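Local coordinates for kcn28 (Kitasatospora, PDB 6J31), which belongs to the GT-B fold clan and resembles erythromycin biosynthesis protein CIII in its C-terminal domain, its two Rossmann-like halves facing each other across a cleft, at residues Arg15-Pro20 and Asp107-Pro112; Ser128-Met133 and Ala324-Ala329; Ala45-Thr48 and Glu53-Pro56. All blocks are in the same frame, centred on the assembly; numbering follows the deposited sequence.

Interaction 1 (Arg15-Pro20 and Asp107-Pro112); sequences RGHLHP and DVLAYP. With BG9 ((2E,2'E)-3,3'-(1,2-phenylene)di(prop-2-enoic acid)), chain I.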
ATOM      1  N   ARG A  15      -3.597   0.822  -7.627  1.00 55.02           N
ATOM      2  CA  ARG A  15      -3.425   2.082  -6.904  1.00 61.51           C
ATOM      3  C   ARG A  15      -2.487   1.956  -5.704  1.00 61.21           C
ATOM      4  O   ARG A  15      -1.778   2.915  -5.375  1.00 63.71           O
ATOM      5  CB  ARG A  15      -4.777   2.634  -6.458  1.00 69.81           C
ATOM      6  CG  ARG A  15      -4.698   4.115  -6.108  1.00 72.36           C
ATOM      7  CD  ARG A  15      -3.850   4.825  -7.170  1.00 75.16           C
ATOM      8  NE  ARG A  15      -3.079   5.961  -6.672  1.00 73.19           N
ATOM      9  CZ  ARG A  15      -1.840   5.887  -6.194  1.00 68.79           C
ATOM     10  NH1 ARG A  15      -1.213   4.720  -6.129  1.00 65.99           N
ATOM     11  NH2 ARG A  15      -1.228   6.987  -5.783  1.00 68.91           N
ATOM     12  N   GLY A  16      -2.455   0.807  -5.044  1.00 58.12           N
ATOM     13  CA  GLY A  16      -1.565   0.737  -3.906  1.00 55.84           C
ATOM     14  C   GLY A  16      -0.093   0.603  -4.234  1.00 52.45           C
ATOM     15  O   GLY A  16       0.728   0.477  -3.321  1.00 51.75           O
ATOM     16  N   HIS A  17       0.271   0.631  -5.518  1.00 47.85           N
ATOM     17  CA  HIS A  17       1.623   0.304  -5.952  1.00 43.85           C
ATOM     18  C   HIS A  17       2.314   1.468  -6.642  1.00 42.54           C
ATOM     19  O   HIS A  17       3.392   1.285  -7.217  1.00 43.64           O
ATOM     20  CB  HIS A  17       1.589  -0.915  -6.868  1.00 43.01           C
ATOM     21  CG  HIS A  17       0.939  -2.099  -6.237  1.00 42.19           C
ATOM     22  ND1 HIS A  17       1.659  -3.144  -5.701  1.00 42.19           N
ATOM     23  CD2 HIS A  17      -0.365  -2.385  -6.013  1.00 41.84           C
ATOM     24  CE1 HIS A  17       0.826  -4.033  -5.193  1.00 42.36           C
ATOM     25  NE2 HIS A  17      -0.408  -3.597  -5.369  1.00 42.63           N
ATOM     26  N   LEU A  18       1.723   2.656  -6.598  1.00 42.10           N
ATOM     27  CA  LEU A  18       2.286   3.838  -7.226  1.00 41.42           C
ATOM     28  C   LEU A  18       2.762   4.863  -6.206  1.00 40.94           C
ATOM     29  O   LEU A  18       3.939   5.228  -6.199  1.00 39.49           O
ATOM     30  CB  LEU A  18       1.231   4.449  -8.149  1.00 42.92           C
ATOM     31  CG  LEU A  18       1.688   5.138  -9.424  1.00 44.42           C
ATOM     32  CD1 LEU A  18       2.499   4.192 -10.295  1.00 44.86           C
ATOM     33  CD2 LEU A  18       0.445   5.600 -10.141  1.00 45.24           C
ATOM     34  N   HIS A  19       1.876   5.306  -5.313  1.00 42.80           N
ATOM     35  CA  HIS A  19       2.232   6.373  -4.379  1.00 44.58           C
ATOM     36  C   HIS A  19       3.384   6.032  -3.436  1.00 39.00           C
ATOM     37  O   HIS A  19       4.163   6.947  -3.118  1.00 35.83           O
ATOM     38  CB  HIS A  19       1.003   6.797  -3.566  1.00 50.54           C
ATOM     39  CG  HIS A  19       1.217   8.044  -2.761  1.00 57.22           C
ATOM     40  ND1 HIS A  19       1.078   9.308  -3.296  1.00 58.01           N
ATOM     41  CD2 HIS A  19       1.575   8.221  -1.466  1.00 57.71           C
ATOM     42  CE1 HIS A  19       1.332  10.209  -2.365  1.00 58.41           C
ATOM     43  NE2 HIS A  19       1.636   9.577  -1.246  1.00 57.96           N
ATOM     44  N   PRO A  20       3.537   4.801  -2.930  1.00 37.58           N
ATOM     45  CA  PRO A  20       4.607   4.564  -1.945  1.00 36.63           C
ATOM     46  C   PRO A  20       6.005   4.954  -2.405  1.00 37.56           C
ATOM     47  O   PRO A  20       6.806   5.384  -1.566  1.00 37.96           O
ATOM     48  CB  PRO A  20       4.498   3.056  -1.680  1.00 36.32           C
ATOM     49  CG  PRO A  20       3.058   2.762  -1.887  1.00 35.74           C
ATOM     50  CD  PRO A  20       2.648   3.626  -3.042  1.00 36.02           C
ATOM     51  N   ASP A 107       8.256  -3.029  -8.139  1.00 29.02           N
ATOM     52  CA  ASP A 107       7.189  -3.274  -7.189  1.00 30.43           C
ATOM     53  C   ASP A 107       6.941  -4.779  -7.064  1.00 29.23           C
ATOM     54  O   ASP A 107       7.345  -5.567  -7.919  1.00 28.58           O
ATOM     55  CB  ASP A 107       5.924  -2.552  -7.652  1.00 33.54           C
ATOM     56  CG  ASP A 107       4.720  -2.889  -6.814  1.00 34.50           C
ATOM     57  OD1 ASP A 107       4.582  -2.320  -5.713  1.00 37.38           O
ATOM     58  OD2 ASP A 107       3.940  -3.765  -7.240  1.00 33.56           O
ATOM     59  N   VAL A 108       6.261  -5.170  -5.976  1.00 30.60           N
ATOM     60  CA  VAL A 108       6.013  -6.586  -5.698  1.00 32.68           C
ATOM     61  C   VAL A 108       5.323  -7.265  -6.875  1.00 31.47           C
ATOM     62  O   VAL A 108       5.616  -8.421  -7.202  1.00 31.02           O
ATOM     63  CB  VAL A 108       5.176  -6.743  -4.412  1.00 33.94           C
ATOM     64  CG1 VAL A 108       5.005  -8.216  -4.050  1.00 34.16           C
ATOM     65  CG2 VAL A 108       5.812  -6.005  -3.273  1.00 37.07           C
ATOM     66  N   LEU A 109       4.400  -6.563  -7.530  1.00 31.02           N
ATOM     67  CA  LEU A 109       3.659  -7.132  -8.649  1.00 30.97           C
ATOM     68  C   LEU A 109       4.394  -6.993  -9.974  1.00 29.98           C
ATOM     69  O   LEU A 109       3.897  -7.478 -10.994  1.00 31.28           O
ATOM     70  CB  LEU A 109       2.273  -6.477  -8.750  1.00 29.95           C
ATOM     71  CG  LEU A 109       1.324  -6.669  -7.558  1.00 31.35           C
ATOM     72  CD1 LEU A 109      -0.031  -6.041  -7.821  1.00 31.63           C
ATOM     73  CD2 LEU A 109       1.156  -8.135  -7.237  1.00 31.48           C
ATOM     74  N   ALA A 110       5.577  -6.384  -9.978  1.00 28.11           N
ATOM     75  CA  ALA A 110       6.379  -6.220 -11.182  1.00 25.61           C
ATOM     76  C   ALA A 110       7.582  -7.159 -11.187  1.00 26.92           C
ATOM     77  O   ALA A 110       8.625  -6.852 -11.772  1.00 26.72           O
ATOM     78  CB  ALA A 110       6.829  -4.768 -11.330  1.00 25.21           C
ATOM     79  N   TYR A 111       7.428  -8.325 -10.566  1.00 27.42           N
ATOM     80  CA  TYR A 111       8.478  -9.332 -10.474  1.00 29.38           C
ATOM     81  C   TYR A 111       8.970  -9.863 -11.825  1.00 29.05           C
ATOM     82  O   TYR A 111      10.072 -10.421 -11.864  1.00 29.98           O
ATOM     83  CB  TYR A 111       8.015 -10.501  -9.593  1.00 31.03           C
ATOM     84  CG  TYR A 111       6.727 -11.135 -10.049  1.00 32.25           C
ATOM     85  CD1 TYR A 111       6.731 -12.202 -10.943  1.00 32.03           C
ATOM     86  CD2 TYR A 111       5.503 -10.661  -9.596  1.00 31.71           C
ATOM     87  CE1 TYR A 111       5.543 -12.783 -11.370  1.00 31.79           C
ATOM     88  CE2 TYR A 111       4.317 -11.230 -10.016  1.00 32.44           C
ATOM     89  CZ  TYR A 111       4.341 -12.286 -10.902  1.00 31.91           C
ATOM     90  OH  TYR A 111       3.150 -12.835 -11.312  1.00 32.94           O
ATOM     91  N   PRO A 112       8.235  -9.748 -12.945  1.00 28.33           N
ATOM     92  CA  PRO A 112       8.872 -10.082 -14.231  1.00 27.56           C
ATOM     93  C   PRO A 112      10.131  -9.278 -14.495  1.00 27.66           C
ATOM     94  O   PRO A 112      11.011  -9.753 -15.225  1.00 29.18           O
ATOM     95  CB  PRO A 112       7.776  -9.775 -15.262  1.00 26.80           C
ATOM     96  CG  PRO A 112       6.532 -10.075 -14.539  1.00 27.22           C
ATOM     97  CD  PRO A 112       6.776  -9.575 -13.131  1.00 27.82           C
TER
HETATM   98  C1  BG9 I 101       2.031  -8.254  -1.570  1.00 94.51           C
HETATM   99  C2  BG9 I 101       1.158  -9.276  -1.945  1.00 95.66           C
HETATM  100  C3  BG9 I 101       0.093  -9.009  -2.805  1.00 95.33           C
HETATM  101  C4  BG9 I 101      -0.089  -7.713  -3.310  1.00 94.18           C
HETATM  102  C5  BG9 I 101       0.786  -6.694  -2.936  1.00 93.78           C
HETATM  103  C6  BG9 I 101       1.845  -6.963  -2.068  1.00 95.20           C
HETATM  104  C7  BG9 I 101      -1.252  -7.389  -4.274  1.00 94.61           C
HETATM  105  C8  BG9 I 101      -2.421  -6.934  -3.815  1.00 94.54           C
HETATM  106  C9  BG9 I 101      -3.560  -6.615  -4.804  1.00 93.82           C
HETATM  107  C10 BG9 I 101      -0.846 -10.165  -3.198  1.00 95.32           C
HETATM  108  C11 BG9 I 101      -0.899 -11.241  -2.406  1.00 94.37           C
HETATM  109  C12 BG9 I 101      -1.816 -12.421  -2.774  1.00 93.01           C
HETATM  110  O2  BG9 I 101      -1.373 -13.522  -2.773  1.00 93.50           O
HETATM  111  O3  BG9 I 101      -4.329  -7.778  -5.003  1.00 93.51           O

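Interaction 2 (Ser128-Met133 and Ala324-Ala329); sequences SPTWVM and ANDQPA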
ATOM      1  N   SER A 128       8.640  -2.983  -1.857  1.00 32.17           N
ATOM      2  CA  SER A 128       7.393  -3.525  -1.325  1.00 30.70           C
ATOM      3  C   SER A 128       6.575  -2.422  -0.679  1.00 28.57           C
ATOM      4  O   SER A 128       7.048  -1.797   0.283  1.00 27.32           O
ATOM      5  CB  SER A 128       7.675  -4.625  -0.312  1.00 31.85           C
ATOM      6  OG  SER A 128       6.466  -5.058   0.285  1.00 32.77           O
ATOM      7  N   PRO A 129       5.351  -2.153  -1.150  1.00 29.70           N
ATOM      8  CA  PRO A 129       4.547  -1.078  -0.549  1.00 29.44           C
ATOM      9  C   PRO A 129       3.856  -1.455   0.749  1.00 31.31           C
ATOM     10  O   PRO A 129       3.307  -0.568   1.417  1.00 33.79           O
ATOM     11  CB  PRO A 129       3.514  -0.782  -1.642  1.00 28.80           C
ATOM     12  CG  PRO A 129       3.311  -2.109  -2.298  1.00 27.87           C
ATOM     13  CD  PRO A 129       4.677  -2.762  -2.310  1.00 28.20           C
ATOM     14  N   THR A 130       3.870  -2.724   1.136  1.00 32.41           N
ATOM     15  CA  THR A 130       3.260  -3.158   2.384  1.00 35.24           C
ATOM     16  C   THR A 130       4.163  -4.229   2.989  1.00 35.26           C
ATOM     17  O   THR A 130       5.258  -4.501   2.488  1.00 34.90           O
ATOM     18  CB  THR A 130       1.821  -3.646   2.159  1.00 36.55           C
ATOM     19  OG1 THR A 130       1.190  -3.866   3.426  1.00 36.94           O
ATOM     20  CG2 THR A 130       1.807  -4.943   1.363  1.00 37.37           C
ATOM     21  N   TRP A 131       3.711  -4.838   4.078  1.00 35.22           N
ATOM     22  CA  TRP A 131       4.541  -5.824   4.749  1.00 35.62           C
ATOM     23  C   TRP A 131       4.749  -7.054   3.870  1.00 36.71           C
ATOM     24  O   TRP A 131       3.944  -7.364   2.987  1.00 35.44           O
ATOM     25  CB  TRP A 131       3.933  -6.226   6.094  1.00 33.88           C
ATOM     26  CG  TRP A 131       2.459  -6.538   6.106  1.00 34.35           C
ATOM     27  CD1 TRP A 131       1.444  -5.669   6.388  1.00 33.83           C
ATOM     28  CD2 TRP A 131       1.838  -7.812   5.867  1.00 34.36           C
ATOM     29  NE1 TRP A 131       0.233  -6.315   6.328  1.00 32.11           N
ATOM     30  CE2 TRP A 131       0.445  -7.630   6.011  1.00 32.90           C
ATOM     31  CE3 TRP A 131       2.322  -9.084   5.540  1.00 35.40           C
ATOM     32  CZ2 TRP A 131      -0.467  -8.671   5.838  1.00 33.36           C
ATOM     33  CZ3 TRP A 131       1.412 -10.120   5.369  1.00 34.31           C
ATOM     34  CH2 TRP A 131       0.035  -9.904   5.518  1.00 34.41           C
ATOM     35  N   VAL A 132       5.863  -7.737   4.102  1.00 38.84           N
ATOM     36  CA  VAL A 132       6.249  -8.882   3.306  1.00 42.72           C
ATOM     37  C   VAL A 132       5.873 -10.163   4.043  1.00 49.45           C
ATOM     38  O   VAL A 132       5.526 -10.152   5.221  1.00 48.23           O
ATOM     39  CB  VAL A 132       7.760  -8.858   2.971  1.00 41.04           C
ATOM     40  CG1 VAL A 132       8.109  -7.611   2.168  1.00 39.70           C
ATOM     41  CG2 VAL A 132       8.586  -8.935   4.251  1.00 40.38           C
ATOM     42  N   MET A 133       5.947 -11.290   3.339  1.00 58.48           N
ATOM     43  CA  MET A 133       5.609 -12.588   3.912  1.00 67.45           C
ATOM     44  C   MET A 133       6.897 -13.359   4.137  1.00 74.25           C
ATOM     45  O   MET A 133       7.475 -13.894   3.178  1.00 73.09           O
ATOM     46  CB  MET A 133       4.679 -13.372   2.987  1.00 68.43           C
ATOM     47  CG  MET A 133       4.897 -13.077   1.521  1.00 69.55           C
ATOM     48  SD  MET A 133       3.410 -12.389   0.785  1.00 71.57           S
ATOM     49  CE  MET A 133       2.284 -12.645   2.135  1.00 71.44           C
ATOM     50  N   ALA A 324     -10.270  -6.187   2.860  1.00 80.78           N
ATOM     51  CA  ALA A 324      -9.468  -6.812   1.819  1.00 81.45           C
ATOM     52  C   ALA A 324      -8.320  -7.611   2.437  1.00 82.25           C
ATOM     53  O   ALA A 324      -8.111  -7.618   3.650  1.00 83.10           O
ATOM     54  CB  ALA A 324      -8.946  -5.755   0.846  1.00 80.88           C
ATOM     55  N   ASN A 325      -7.567  -8.295   1.568  1.00 81.54           N
ATOM     56  CA  ASN A 325      -6.579  -9.277   2.014  1.00 80.12           C
ATOM     57  C   ASN A 325      -5.541  -8.655   2.956  1.00 76.82           C
ATOM     58  O   ASN A 325      -5.172  -9.257   3.971  1.00 78.59           O
ATOM     59  CB  ASN A 325      -5.922  -9.938   0.791  1.00 83.86           C
ATOM     60  CG  ASN A 325      -5.529  -8.922  -0.276  1.00 85.88           C
ATOM     61  OD1 ASN A 325      -5.320  -7.745   0.021  1.00 87.02           O
ATOM     62  ND2 ASN A 325      -5.410  -9.379  -1.519  1.00 87.55           N
ATOM     63  N   ASP A 326      -5.049  -7.456   2.626  1.00 71.34           N
ATOM     64  CA  ASP A 326      -3.992  -6.819   3.416  1.00 64.73           C
ATOM     65  C   ASP A 326      -4.479  -6.377   4.795  1.00 62.02           C
ATOM     66  O   ASP A 326      -3.718  -6.407   5.770  1.00 62.27           O
ATOM     67  CB  ASP A 326      -3.445  -5.611   2.658  1.00 62.72           C
ATOM     68  CG  ASP A 326      -2.087  -5.184   3.150  1.00 61.77           C
ATOM     69  OD1 ASP A 326      -1.404  -6.019   3.775  1.00 62.22           O
ATOM     70  OD2 ASP A 326      -1.716  -4.008   2.941  1.00 60.76           O
ATOM     71  N   GLN A 327      -5.727  -5.943   4.889  1.00 59.94           N
ATOM     72  CA  GLN A 327      -6.251  -5.182   6.020  1.00 58.48           C
ATOM     73  C   GLN A 327      -6.377  -5.912   7.361  1.00 55.62           C
ATOM     74  O   GLN A 327      -6.178  -5.271   8.401  1.00 55.21           O
ATOM     75  CB  GLN A 327      -7.596  -4.576   5.623  1.00 60.46           C
ATOM     76  CG  GLN A 327      -7.428  -3.408   4.665  1.00 61.13           C
ATOM     77  CD  GLN A 327      -8.572  -3.265   3.691  1.00 60.90           C
ATOM     78  OE1 GLN A 327      -9.713  -3.601   4.002  1.00 61.62           O
ATOM     79  NE2 GLN A 327      -8.273  -2.757   2.500  1.00 60.04           N
ATOM     80  N   PRO A 328      -6.744  -7.204   7.418  1.00 52.54           N
ATOM     81  CA  PRO A 328      -6.911  -7.824   8.746  1.00 49.10           C
ATOM     82  C   PRO A 328      -5.649  -7.784   9.589  1.00 44.13           C
ATOM     83  O   PRO A 328      -5.713  -7.427  10.773  1.00 44.44           O
ATOM     84  CB  PRO A 328      -7.326  -9.265   8.414  1.00 50.08           C
ATOM     85  CG  PRO A 328      -7.848  -9.205   7.035  1.00 51.39           C
ATOM     86  CD  PRO A 328      -7.012  -8.180   6.351  1.00 52.09           C
ATOM     87  N   ALA A 329      -4.494  -8.116   9.006  1.00 40.70           N
ATOM     88  CA  ALA A 329      -3.247  -8.037   9.760  1.00 38.31           C
ATOM     89  C   ALA A 329      -2.923  -6.598  10.143  1.00 37.27           C
ATOM     90  O   ALA A 329      -2.467  -6.341  11.263  1.00 36.76           O
ATOM     91  CB  ALA A 329      -2.103  -8.656   8.958  1.00 36.86           C
TER

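Interaction 3 (Ala45-Thr48 and Glu53-Pro56); sequences AAVT and ELVP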
ATOM      1  N   ALA A  45       0.478  10.186 -15.621  1.00 27.65           N
ATOM      2  CA  ALA A  45       0.558  11.422 -14.849  1.00 28.37           C
ATOM      3  C   ALA A  45       1.443  11.246 -13.619  1.00 29.88           C
ATOM      4  O   ALA A  45       2.370  12.032 -13.389  1.00 31.68           O
ATOM      5  CB  ALA A  45      -0.844  11.883 -14.444  1.00 26.16           C
ATOM      6  N   ALA A  46       1.185  10.203 -12.826  1.00 31.79           N
ATOM      7  CA  ALA A  46       1.985   9.982 -11.624  1.00 32.94           C
ATOM      8  C   ALA A  46       3.431   9.654 -11.969  1.00 32.88           C
ATOM      9  O   ALA A  46       4.354  10.104 -11.282  1.00 33.29           O
ATOM     10  CB  ALA A  46       1.373   8.873 -10.774  1.00 32.51           C
ATOM     11  N   VAL A  47       3.650   8.866 -13.024  1.00 33.04           N
ATOM     12  CA  VAL A  47       5.016   8.510 -13.396  1.00 32.09           C
ATOM     13  C   VAL A  47       5.785   9.746 -13.847  1.00 33.17           C
ATOM     14  O   VAL A  47       6.895  10.005 -13.377  1.00 33.56           O
ATOM     15  CB  VAL A  47       5.018   7.419 -14.481  1.00 31.33           C
ATOM     16  CG1 VAL A  47       6.418   7.252 -15.047  1.00 30.43           C
ATOM     17  CG2 VAL A  47       4.511   6.106 -13.913  1.00 29.56           C
ATOM     18  N   THR A  48       5.208  10.538 -14.758  1.00 32.21           N
ATOM     19  CA  THR A  48       5.948  11.689 -15.270  1.00 32.17           C
ATOM     20  C   THR A  48       6.150  12.758 -14.204  1.00 35.21           C
ATOM     21  O   THR A  48       7.162  13.468 -14.231  1.00 36.26           O
ATOM     22  CB  THR A  48       5.251  12.300 -16.491  1.00 30.24           C
ATOM     23  OG1 THR A  48       3.914  12.691 -16.150  1.00 30.03           O
ATOM     24  CG2 THR A  48       5.219  11.314 -17.656  1.00 28.22           C
ATOM     25  N   GLU A  53      11.741   8.928 -16.642  1.00 32.97           N
ATOM     26  CA  GLU A  53      11.379   8.703 -18.031  1.00 35.06           C
ATOM     27  C   GLU A  53      10.330   7.596 -18.088  1.00 32.49           C
ATOM     28  O   GLU A  53      10.605   6.458 -17.691  1.00 32.19           O
ATOM     29  CB  GLU A  53      12.638   8.322 -18.804  1.00 41.21           C
ATOM     30  CG  GLU A  53      12.663   8.611 -20.284  1.00 45.89           C
ATOM     31  CD  GLU A  53      14.025   8.275 -20.879  1.00 50.76           C
ATOM     32  OE1 GLU A  53      15.054   8.679 -20.287  1.00 49.18           O
ATOM     33  OE2 GLU A  53      14.068   7.597 -21.929  1.00 56.33           O
ATOM     34  N   LEU A  54       9.127   7.925 -18.553  1.00 30.99           N
ATOM     35  CA  LEU A  54       8.070   6.925 -18.645  1.00 29.59           C
ATOM     36  C   LEU A  54       8.361   5.926 -19.759  1.00 30.25           C
ATOM     37  O   LEU A  54       8.589   6.303 -20.912  1.00 32.95           O
ATOM     38  CB  LEU A  54       6.715   7.585 -18.883  1.00 28.44           C
ATOM     39  CG  LEU A  54       5.607   6.605 -19.289  1.00 28.05           C
ATOM     40  CD1 LEU A  54       5.240   5.654 -18.157  1.00 26.36           C
ATOM     41  CD2 LEU A  54       4.372   7.354 -19.787  1.00 29.89           C
ATOM     42  N   VAL A  55       8.336   4.646 -19.408  1.00 29.53           N
ATOM     43  CA  VAL A  55       8.497   3.558 -20.364  1.00 27.53           C
ATOM     44  C   VAL A  55       7.167   2.817 -20.410  1.00 28.45           C
ATOM     45  O   VAL A  55       6.885   2.005 -19.523  1.00 32.14           O
ATOM     46  CB  VAL A  55       9.665   2.638 -19.969  1.00 27.28           C
ATOM     47  CG1 VAL A  55       9.777   1.450 -20.914  1.00 25.87           C
ATOM     48  CG2 VAL A  55      10.963   3.425 -19.930  1.00 24.64           C
ATOM     49  N   PRO A  56       6.309   3.081 -21.392  1.00 28.42           N
ATOM     50  CA  PRO A  56       4.961   2.502 -21.362  1.00 27.98           C
ATOM     51  C   PRO A  56       4.954   1.029 -21.735  1.00 29.56           C
ATOM     52  O   PRO A  56       5.698   0.579 -22.607  1.00 30.74           O
ATOM     53  CB  PRO A  56       4.198   3.334 -22.399  1.00 28.12           C
ATOM     54  CG  PRO A  56       5.258   3.723 -23.391  1.00 28.29           C
ATOM     55  CD  PRO A  56       6.509   3.956 -22.565  1.00 27.73           C
TER

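Interaction 1 (Arg15-Pro20 and Asp107-Pro112)
His17 and Asp107 meet at the C-terminal edge of the N-terminal parallel sheet, where the loop after strand 6-10 comes up against the loop after strand 103-107. The tight part of this small contact is the imidazole, which donates from ND1 to both carboxylate oxygens of Asp107. The bond from His17 ND1 to OD1 of Asp107 is the straighter, at 3.0 Å and 151°; the acceptor lies close to the ring plane and is met on the syn side of the carboxylate. The approach of His17 ND1 to OD2 of Asp107 is shorter, 2.8 Å, but bent and weak. Ring and carboxylate stand almost perpendicular, 85° apart. OD2 of Asp107 also accepts a hydrogen bond from the backbone N of Leu109, which comes in from above the carboxylate plane, at 2.9 Å, closing an Asx turn, while Asp107 O takes a hydrogen bond from the N of Ala110. Leu109 in turn brings CD1 over one face of the imidazole, a CH-pi contact 3.7 Å from the centroid of the His17 ring. With CG of His17 beside its backbone N (chi1 -56°), the ring puts ND1 at the acid and one face under the Leu109 methyl.

Beyond this cluster the loops part. Leu18 turns from Asp107 toward strand 34-39. Arg15 and His19 are exposed, and neither touches the 107-112 segment. At the pocket end, CE1 of His17 lies 3.5 Å from C5 of BG9, near the ring plane. Val108 CG1 lies 3.9 Å from C1 of BG9, and Leu109 CD2 3.9 Å from its C7. The carboxylate thus ties the rotation of the imidazole to the turn behind it: with the ND1-H directed at Asp107, the CE1 and NE2 edge faces the ligand pocket.

Interaction 2 (Ser128-Met133 and Ala324-Ala329)
Asp326 reaches Thr130 and Trp131 across the cleft of this GT-B protein, joining the loop that leaves strand 124-128 of the N-terminal sheet to the start of helix 327-336 in the C-terminal half. At the beginning of the second segment, Ala324 N binds OE1 of Gln327, bridging the turn into the helix; the poorly ordered Asn325 next to it lines the pocket of BG9, as does Thr130. Asp326 follows and makes the polar link. Its CG lies anti to the backbone N (chi1 -161°), which swings the carboxylate over to the hydroxyl of Thr130. OG1 of Thr130 donates to OD2 of Asp326 at 2.9 Å, on the syn side and near the carboxylate plane. The indole slides past the acid, the two planes 42° apart; NE1 of Trp131 is close to OD1 of Asp326 but at a poor angle, and its hydrogen bond goes to OD1 of Asn330 instead. That same asparagine also makes a weak bond to OD2 of Asp326 through ND2. One turn further on, CB of Ala329 approaches the indole obliquely, 3.5 Å from CZ2 of Trp131.

Interaction 3 (Ala45-Thr48 and Glu53-Pro56)
Thr48 and Leu54 bring the two backbones closest, their CA atoms 6.2 Å apart, where the short helix 44-49 lies against strand 53-56. Helix and strand are consecutive parts of a beta-alpha-beta unit that starts with strand 34-39, and only four residues separate the segments. Strand 53-56 is the outermost strand on this side of the N-terminal parallel sheet; through the backbones of Glu53 and Val55 it pairs with strand 34-39. No hydrogen bond joins the two segments themselves.

The side chains alternate along the strand. Leu54 points to the helix, whereas Glu53 and Val55 point from it, Val55 packing on Ala95 and Tyr96 of helix 74-96. In both touching residues a carbon branch lies opposite the backbone N: CG1 of Val47 (chi1 169°) and CG of Leu54 (chi1 168°). Their side chains cross at about a right angle, and CG1 of Val47 comes to 3.7 Å from CD1 of Leu54 and 3.9 Å from its CB. Thr48 contributes at the margin, with its methyl CG2 4.2 Å from CB of Leu54, while its hydroxyl OG1 is hydrogen-bonded to the carbonyl of Ala44 one helical turn back. Val47 also packs on Tyr37 and Asn39 of the neighbouring strand. The contact is therefore purely apolar: the helix and the edge strand meet through methyls and a methylene, with no directional bond between them.

The N-terminal half carries part of every contact. Interaction 1 is fully buried beside the ligand; interaction 2, partly buried, is the one that spans the two halves, and interaction 3 lies toward the surface, its centre about 19 Å from the centre of the chain. Interactions 1 and 2 share the ligand pocket and touch directly, with Pro129 packing on Asp107 and Val108 CG2 meeting Ser128 CA. Interaction 3 is nested within the chain loop that interaction 1 closes, and reaches it through Leu18 on Ala46, but stays about 13 Å from interaction 2 at the nearest atoms. The chemistry follows position: aspartate-centred hydrogen bonds near the pocket, plain aliphatic packing at the sheet edge.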